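Local coordinates for uncharacterized protein (Neisseria meningitidis serogroup B, PDB 3OI8) that probably takes part in magnesium and cobalt transport, and in this fragment binds adenosine through its pair of CBS domains, at residues A[39-42]-A[43-46]; A[45-48]-A[49-52]; A[61-64]-A[65-69]. One frame throughout, in Å; residues are numbered along the deposited sequence.

Contacts 1 and 2 overlap at residues 45-46, and contact 3 follows later in the chain. All lie within the first CBS domain by sequence family. Contacts 1 and 2 share strand 45-46, and their centres are about 11 Å apart. Both touch the adenosine: I45 meets the base in each, and N51 of contact 2 binds it through the backbone. Contact 3 lies on helix 59-69, its centre about 16 Å from that of contact 2 and about 25 Å from that of contact 1. It still reaches contact 2, where N51 ND2 lies 2.9 Å from Y65 OH. N51 therefore stands between the nucleoside and the helix.

Contact 1: A[39-42]-A[43-46]. With ADN (adenosine), chain C.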
loop_
_atom_site.group_PDB
_atom_site.type_symbol
_atom_site.label_atom_id
_atom_site.label_comp_id
_atom_site.label_asym_id
_atom_site.label_seq_id
_atom_site.Cartn_x
_atom_site.Cartn_y
_atom_site.Cartn_z
ATOM N N GLU A 39 1.229 -11.237 14.454
ATOM C CA GLU A 39 0.053 -10.538 14.930
ATOM C C GLU A 39 0.266 -9.030 14.825
ATOM O O GLU A 39 1.384 -8.567 14.588
ATOM C CB GLU A 39 -0.239 -10.932 16.387
ATOM C CG GLU A 39 -0.374 -12.434 16.601
ATOM C CD GLU A 39 -0.741 -12.799 18.032
ATOM O OE1 GLU A 39 -0.152 -12.217 18.971
ATOM O OE2 GLU A 39 -1.622 -13.672 18.216
ATOM N N VAL A 40 -0.810 -8.273 15.005
ATOM C CA VAL A 40 -0.727 -6.812 14.997
ATOM C C VAL A 40 0.423 -6.331 15.873
ATOM O O VAL A 40 1.177 -5.459 15.475
ATOM C CB VAL A 40 -2.059 -6.177 15.449
ATOM C CG1 VAL A 40 -1.871 -4.702 15.766
ATOM C CG2 VAL A 40 -3.124 -6.371 14.371
ATOM N N ARG A 41 0.567 -6.937 17.054
ATOM C CA ARG A 41 1.669 -6.645 17.977
ATOM C C ARG A 41 3.011 -6.523 17.285
ATOM O O ARG A 41 3.839 -5.684 17.648
ATOM C CB ARG A 41 1.824 -7.775 18.998
ATOM C CG ARG A 41 0.845 -7.761 20.122
ATOM C CD ARG A 41 1.379 -8.551 21.309
ATOM N NE ARG A 41 0.331 -8.750 22.299
ATOM C CZ ARG A 41 -0.576 -9.714 22.208
ATOM N NH1 ARG A 41 -0.540 -10.550 21.180
ATOM N NH2 ARG A 41 -1.516 -9.845 23.138
ATOM N N ASP A 42 3.242 -7.403 16.315
ATOM C CA ASP A 42 4.557 -7.537 15.708
ATOM C C ASP A 42 4.882 -6.447 14.676
ATOM O O ASP A 42 6.037 -6.304 14.272
ATOM C CB ASP A 42 4.700 -8.938 15.083
ATOM C CG ASP A 42 4.467 -10.064 16.099
ATOM O OD1 ASP A 42 5.194 -10.113 17.118
ATOM O OD2 ASP A 42 3.555 -10.899 15.884
ATOM N N ALA A 43 3.877 -5.683 14.248
ATOM C CA ALA A 43 4.071 -4.724 13.155
ATOM C C ALA A 43 3.658 -3.309 13.523
ATOM O O ALA A 43 3.863 -2.377 12.750
ATOM C CB ALA A 43 3.309 -5.168 11.888
HETATM N N MSE A 44 3.079 -3.148 14.703
HETATM C CA MSE A 44 2.536 -1.853 15.092
HETATM C C MSE A 44 3.589 -0.831 15.516
HETATM O O MSE A 44 4.710 -1.178 15.901
HETATM C CB MSE A 44 1.507 -2.018 16.208
HETATM C CG MSE A 44 2.106 -2.501 17.511
HETATM SE SE MSE A 44 0.804 -2.377 18.948
HETATM C CE MSE A 44 1.660 -3.585 20.216
ATOM N N ILE A 45 3.211 0.439 15.414
ATOM C CA ILE A 45 3.973 1.538 15.997
ATOM C C ILE A 45 3.390 1.842 17.370
ATOM O O ILE A 45 2.195 2.095 17.494
ATOM C CB ILE A 45 3.872 2.779 15.111
ATOM C CG1 ILE A 45 4.451 2.461 13.727
ATOM C CG2 ILE A 45 4.578 3.974 15.775
ATOM C CD1 ILE A 45 4.100 3.487 12.680
ATOM N N THR A 46 4.221 1.804 18.406
ATOM C CA THR A 46 3.708 1.903 19.772
ATOM C C THR A 46 3.163 3.305 20.066
ATOM O O THR A 46 3.632 4.276 19.476
ATOM C CB THR A 46 4.788 1.555 20.805
ATOM O OG1 THR A 46 4.176 1.431 22.097
ATOM C CG2 THR A 46 5.865 2.643 20.836
HETATM O "O5'" ADN C . 5.461 6.930 6.800
HETATM C "C5'" ADN C . 6.615 6.148 6.623
HETATM C "C4'" ADN C . 6.703 5.065 7.741
HETATM O "O4'" ADN C . 6.448 5.666 9.046
HETATM C "C3'" ADN C . 5.656 3.952 7.523
HETATM O "O3'" ADN C . 6.277 2.817 6.984
HETATM C "C2'" ADN C . 5.111 3.655 8.898
HETATM O "O2'" ADN C . 5.840 2.606 9.496
HETATM C "C1'" ADN C . 5.372 4.926 9.707
HETATM N N9 ADN C . 4.177 5.761 9.810
HETATM C C8 ADN C . 3.178 6.090 8.710
HETATM N N7 ADN C . 2.154 7.026 9.295
HETATM C C5 ADN C . 2.534 7.281 10.764
HETATM C C6 ADN C . 1.878 8.155 11.876
HETATM N N6 ADN C . 0.694 8.956 11.563
HETATM N N1 ADN C . 2.476 8.202 13.205
HETATM C C2 ADN C . 3.737 7.409 13.517
HETATM N N3 ADN C . 4.383 6.554 12.426
HETATM C C4 ADN C . 3.776 6.505 11.072
#
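A type I beta turn with R41 and D42 at its corners joins V40 to A43 and M44: V40 O accepts the N-H of A43 at 3.0 Å and, more weakly, that of M44. The A43 bond is nearly straight at its hydrogen (166°). The start of the turn is tied as well. D42 folds its carboxylate back, and OD2 takes the backbone N of E39 at 2.8 Å with its anti lone pair. In return D42 N binds E39 O. Across the turn, selenomethionine M44 lies against the backbone of R41. Its CG sits between its own N and carbonyl carbon (chi1 67°), and the chain is extended beyond it. This brings M44 CG to 3.6 Å from R41 O, and M44 CE to 3.8 Å from R41 CA. M44 CB also meets V40 CG1 at 4.3 Å. At the surface R41 NH1 makes a salt bridge to E39 OE1 at 2.8 Å, and E39 CD lies at the edge of the guanidinium, in its plane. R41 NE has a second acid, E117, so two carboxylates share this guanidinium. Past the turn the chain enters the adenosine pocket, where the I45 CD1 methyl lies against the base near N3. The turn leads from helix 23-35 into edge strand 45-46. V40 and M44 pack on V138 of strand 135-139, A43 packs on L121 of helix 121-130, and I45 pairs with L148 of strand 145-150.

Contact 2: A[45-48]-A[49-52]; sequences ITRS and RMNV. With ADN (adenosine), chain C.
T46 CG2 lies against the aliphatic part of R49, 3.6 Å from R49 CG, and the two side chains cross obliquely. T46 OG1 points anti to its own N (chi1 -170°), which leaves the methyl to meet the extended arginine. Beside this pair, R49 N donates to T46 O at 2.9 Å. One residue on, M50 N binds R47 O at 3.1 Å in a nearly straight bond (165°). These two bonds, each spanning three residues, form a short 3-10 turn. Selenomethionine M50 bends at its last torsion (chi3 -61°), so CE returns over the backbone to lie 3.9 Å from R47 CG. I45 CG2 lies 4.1 Å from R49 CB. The turn presents the next backbone to adenosine. N51 N donates to N1 of the base at 2.7 Å, and N6 of the base donates to N51 O at 3.1 Å. Two backbone groups thus read the Watson-Crick edge of adenine. N51 CB also touches the base, 3.4 Å from N1. Its OD1 bonds H71 NE2, which helps position H71, whose ND1 bonds the ligand. R47 points away, and its NH1 binds T145 O. The turn leaves strand 45-46 beside strand 145-150, where M50 packs on T145 and L148. It then runs toward strand 53-54, with V52 resting on P75 and I77 of strand 73-77.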
loop_
_atom_site.group_PDB
_atom_site.type_symbol
_atom_site.label_atom_id
_atom_site.label_comp_id
_atom_site.label_asym_id
_atom_site.label_seq_id
_atom_site.Cartn_x
_atom_site.Cartn_y
_atom_site.Cartn_z
ATOM N N ILE A 45 3.211 0.439 15.414
ATOM C CA ILE A 45 3.973 1.538 15.997
ATOM C C ILE A 45 3.390 1.842 17.370
ATOM O O ILE A 45 2.195 2.095 17.494
ATOM C CB ILE A 45 3.872 2.779 15.111
ATOM C CG1 ILE A 45 4.451 2.461 13.727
ATOM C CG2 ILE A 45 4.578 3.974 15.775
ATOM C CD1 ILE A 45 4.100 3.487 12.680
ATOM N N THR A 46 4.221 1.804 18.406
ATOM C CA THR A 46 3.708 1.903 19.772
ATOM C C THR A 46 3.163 3.305 20.066
ATOM O O THR A 46 3.632 4.276 19.476
ATOM C CB THR A 46 4.788 1.555 20.805
ATOM O OG1 THR A 46 4.176 1.431 22.097
ATOM C CG2 THR A 46 5.865 2.643 20.836
ATOM N N ARG A 47 2.199 3.401 20.989
ATOM C CA ARG A 47 1.521 4.671 21.301
ATOM C C ARG A 47 2.458 5.862 21.479
ATOM O O ARG A 47 2.298 6.898 20.837
ATOM C CB ARG A 47 0.659 4.530 22.559
ATOM C CG ARG A 47 -0.062 5.806 22.975
ATOM C CD ARG A 47 -0.684 5.639 24.371
ATOM N NE ARG A 47 0.316 5.390 25.413
ATOM C CZ ARG A 47 0.625 4.182 25.896
ATOM N NH1 ARG A 47 0.017 3.101 25.429
ATOM N NH2 ARG A 47 1.540 4.048 26.858
ATOM N N SER A 48 3.434 5.725 22.363
ATOM C CA SER A 48 4.310 6.845 22.670
ATOM C C SER A 48 5.122 7.326 21.461
ATOM O O SER A 48 5.786 8.352 21.536
ATOM C CB SER A 48 5.222 6.521 23.866
ATOM O OG SER A 48 5.732 5.195 23.789
ATOM N N ARG A 49 5.049 6.604 20.344
ATOM C CA ARG A 49 5.818 6.970 19.147
ATOM C C ARG A 49 4.974 7.389 17.935
ATOM O O ARG A 49 5.520 7.757 16.888
ATOM C CB ARG A 49 6.748 5.822 18.737
ATOM C CG ARG A 49 7.810 5.505 19.774
ATOM C CD ARG A 49 8.702 4.352 19.331
ATOM N NE ARG A 49 9.651 3.984 20.381
ATOM C CZ ARG A 49 10.506 2.968 20.298
ATOM N NH1 ARG A 49 10.535 2.204 19.211
ATOM N NH2 ARG A 49 11.328 2.715 21.306
HETATM N N MSE A 50 3.652 7.325 18.055
HETATM C CA MSE A 50 2.806 7.714 16.928
HETATM C C MSE A 50 2.878 9.217 16.701
HETATM O O MSE A 50 2.968 9.982 17.658
HETATM C CB MSE A 50 1.350 7.379 17.214
HETATM C CG MSE A 50 1.095 5.973 17.644
HETATM SE SE MSE A 50 -0.798 5.827 18.001
HETATM C CE MSE A 50 -0.951 7.130 19.436
ATOM N N ASN A 51 2.806 9.642 15.440
ATOM C CA ASN A 51 2.666 11.058 15.124
ATOM C C ASN A 51 1.186 11.374 14.968
ATOM O O ASN A 51 0.538 10.845 14.062
ATOM C CB ASN A 51 3.415 11.414 13.830
ATOM C CG ASN A 51 4.925 11.339 13.985
ATOM O OD1 ASN A 51 5.612 10.762 13.145
ATOM N ND2 ASN A 51 5.447 11.926 15.061
ATOM N N VAL A 52 0.650 12.220 15.854
ATOM C CA VAL A 52 -0.784 12.528 15.845
ATOM C C VAL A 52 -1.068 14.021 15.622
ATOM O O VAL A 52 -0.176 14.864 15.757
ATOM C CB VAL A 52 -1.449 12.100 17.171
ATOM C CG1 VAL A 52 -1.265 10.598 17.409
ATOM C CG2 VAL A 52 -0.868 12.905 18.344
HETATM O "O5'" ADN C . 5.461 6.930 6.800
HETATM C "C5'" ADN C . 6.615 6.148 6.623
HETATM C "C4'" ADN C . 6.703 5.065 7.741
HETATM O "O4'" ADN C . 6.448 5.666 9.046
HETATM C "C3'" ADN C . 5.656 3.952 7.523
HETATM O "O3'" ADN C . 6.277 2.817 6.984
HETATM C "C2'" ADN C . 5.111 3.655 8.898
HETATM O "O2'" ADN C . 5.840 2.606 9.496
HETATM C "C1'" ADN C . 5.372 4.926 9.707
HETATM N N9 ADN C . 4.177 5.761 9.810
HETATM C C8 ADN C . 3.178 6.090 8.710
HETATM N N7 ADN C . 2.154 7.026 9.295
HETATM C C5 ADN C . 2.534 7.281 10.764
HETATM C C6 ADN C . 1.878 8.155 11.876
HETATM N N6 ADN C . 0.694 8.956 11.563
HETATM N N1 ADN C . 2.476 8.202 13.205
HETATM C C2 ADN C . 3.737 7.409 13.517
HETATM N N3 ADN C . 4.383 6.554 12.426
HETATM C C4 ADN C . 3.776 6.505 11.072
#

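Contact 3: A[61-64]-A[65-69]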
loop_
_atom_site.group_PDB
_atom_site.type_symbol
_atom_site.label_atom_id
_atom_site.label_comp_id
_atom_site.label_asym_id
_atom_site.label_seq_id
_atom_site.Cartn_x
_atom_site.Cartn_y
_atom_site.Cartn_z
ATOM N N ARG A 61 -0.430 24.874 11.153
ATOM C CA ARG A 61 0.369 23.998 11.987
ATOM C C ARG A 61 0.181 22.521 11.596
ATOM O O ARG A 61 1.147 21.768 11.490
ATOM C CB ARG A 61 0.002 24.237 13.453
ATOM C CG ARG A 61 0.510 25.584 13.976
ATOM C CD ARG A 61 -0.070 25.914 15.346
ATOM N NE ARG A 61 0.191 24.848 16.311
ATOM C CZ ARG A 61 1.256 24.808 17.104
ATOM N NH1 ARG A 61 2.162 25.778 17.054
ATOM N NH2 ARG A 61 1.410 23.801 17.953
ATOM N N ILE A 62 -1.062 22.110 11.378
ATOM C CA ILE A 62 -1.325 20.774 10.846
ATOM C C ILE A 62 -0.522 20.516 9.561
ATOM O O ILE A 62 0.212 19.528 9.466
ATOM C CB ILE A 62 -2.844 20.553 10.583
ATOM C CG1 ILE A 62 -3.582 20.338 11.913
ATOM C CG2 ILE A 62 -3.069 19.366 9.629
ATOM C CD1 ILE A 62 -5.087 20.469 11.815
ATOM N N THR A 63 -0.650 21.412 8.583
ATOM C CA THR A 63 -0.006 21.210 7.293
ATOM C C THR A 63 1.520 21.099 7.422
ATOM O O THR A 63 2.137 20.228 6.808
ATOM C CB THR A 63 -0.393 22.313 6.270
ATOM O OG1 THR A 63 -1.794 22.218 5.976
ATOM C CG2 THR A 63 0.385 22.138 4.979
ATOM N N ALA A 64 2.122 21.981 8.213
ATOM C CA ALA A 64 3.568 21.951 8.411
ATOM C C ALA A 64 4.022 20.644 9.068
ATOM O O ALA A 64 5.057 20.094 8.718
ATOM C CB ALA A 64 4.031 23.163 9.224
ATOM N N TYR A 65 3.231 20.143 10.010
ATOM C CA TYR A 65 3.563 18.911 10.708
ATOM C C TYR A 65 3.451 17.722 9.757
ATOM O O TYR A 65 4.330 16.852 9.729
ATOM C CB TYR A 65 2.652 18.733 11.922
ATOM C CG TYR A 65 2.968 17.539 12.796
ATOM C CD1 TYR A 65 3.954 17.610 13.772
ATOM C CD2 TYR A 65 2.262 16.339 12.655
ATOM C CE1 TYR A 65 4.245 16.519 14.583
ATOM C CE2 TYR A 65 2.542 15.244 13.460
ATOM C CZ TYR A 65 3.537 15.343 14.427
ATOM O OH TYR A 65 3.826 14.269 15.234
ATOM N N VAL A 66 2.383 17.702 8.964
ATOM C CA VAL A 66 2.173 16.648 7.968
ATOM C C VAL A 66 3.319 16.582 6.954
ATOM O O VAL A 66 3.790 15.504 6.600
ATOM C CB VAL A 66 0.850 16.864 7.212
ATOM C CG1 VAL A 66 0.775 15.977 5.987
ATOM C CG2 VAL A 66 -0.351 16.613 8.138
ATOM N N ILE A 67 3.778 17.739 6.492
ATOM C CA ILE A 67 4.885 17.786 5.544
ATOM C C ILE A 67 6.184 17.331 6.201
ATOM O O ILE A 67 6.948 16.545 5.630
ATOM C CB ILE A 67 5.055 19.197 4.981
ATOM C CG1 ILE A 67 3.902 19.518 4.027
ATOM C CG2 ILE A 67 6.437 19.365 4.318
ATOM C CD1 ILE A 67 3.789 20.992 3.697
ATOM N N ASP A 68 6.411 17.810 7.416
ATOM C CA ASP A 68 7.620 17.488 8.156
ATOM C C ASP A 68 7.777 15.987 8.382
ATOM O O ASP A 68 8.857 15.446 8.196
ATOM C CB ASP A 68 7.630 18.213 9.503
ATOM C CG ASP A 68 8.991 18.159 10.180
ATOM O OD1 ASP A 68 10.015 18.223 9.461
ATOM O OD2 ASP A 68 9.040 18.052 11.425
ATOM N N THR A 69 6.703 15.318 8.793
ATOM C CA THR A 69 6.779 13.893 9.101
ATOM C C THR A 69 6.627 13.062 7.837
ATOM O O THR A 69 7.036 11.906 7.788
ATOM C CB THR A 69 5.705 13.474 10.114
ATOM O OG1 THR A 69 4.414 13.771 9.581
ATOM C CG2 THR A 69 5.882 14.216 11.429
#
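I62 with V66 and T63 with I67 are neighbours one turn apart on helix 59-69, the helix of the beta-alpha-beta unit between strands 53-54 and 73-77. The backbone bonds are regular. V66 N meets I62 O at 2.9 Å, and I67 N meets T63 O at 3.0 Å. Methyl groups touch beside these bonds: I62 CG2 lies 4.1 Å from V66 CG2, and T63 CG2 lies 3.8 Å from I67 CD1. T63 OG1 stands beside its own backbone N (chi1 -65°) and binds I59 O, which leaves CG2 for I67. At the C-terminal end, Y65 O is gripped twice by T69, by N at 3.0 Å and by OG1 at 3.1 Å, from opposite faces of the carbonyl plane. T69 CG2 then covers one face of the Y65 ring, 3.9 Å above it and offset toward the rim. The ring's OH lies beside N51 of the adenosine site. T63, V66 and I67 also meet F98, L94 and K95 of the second subunit, so the helix is part of the dimer interface. Within the chain, I62 and Y65 pack on L53 of strand 53-54, and V66 and T69 pack on F74 of strand 73-77.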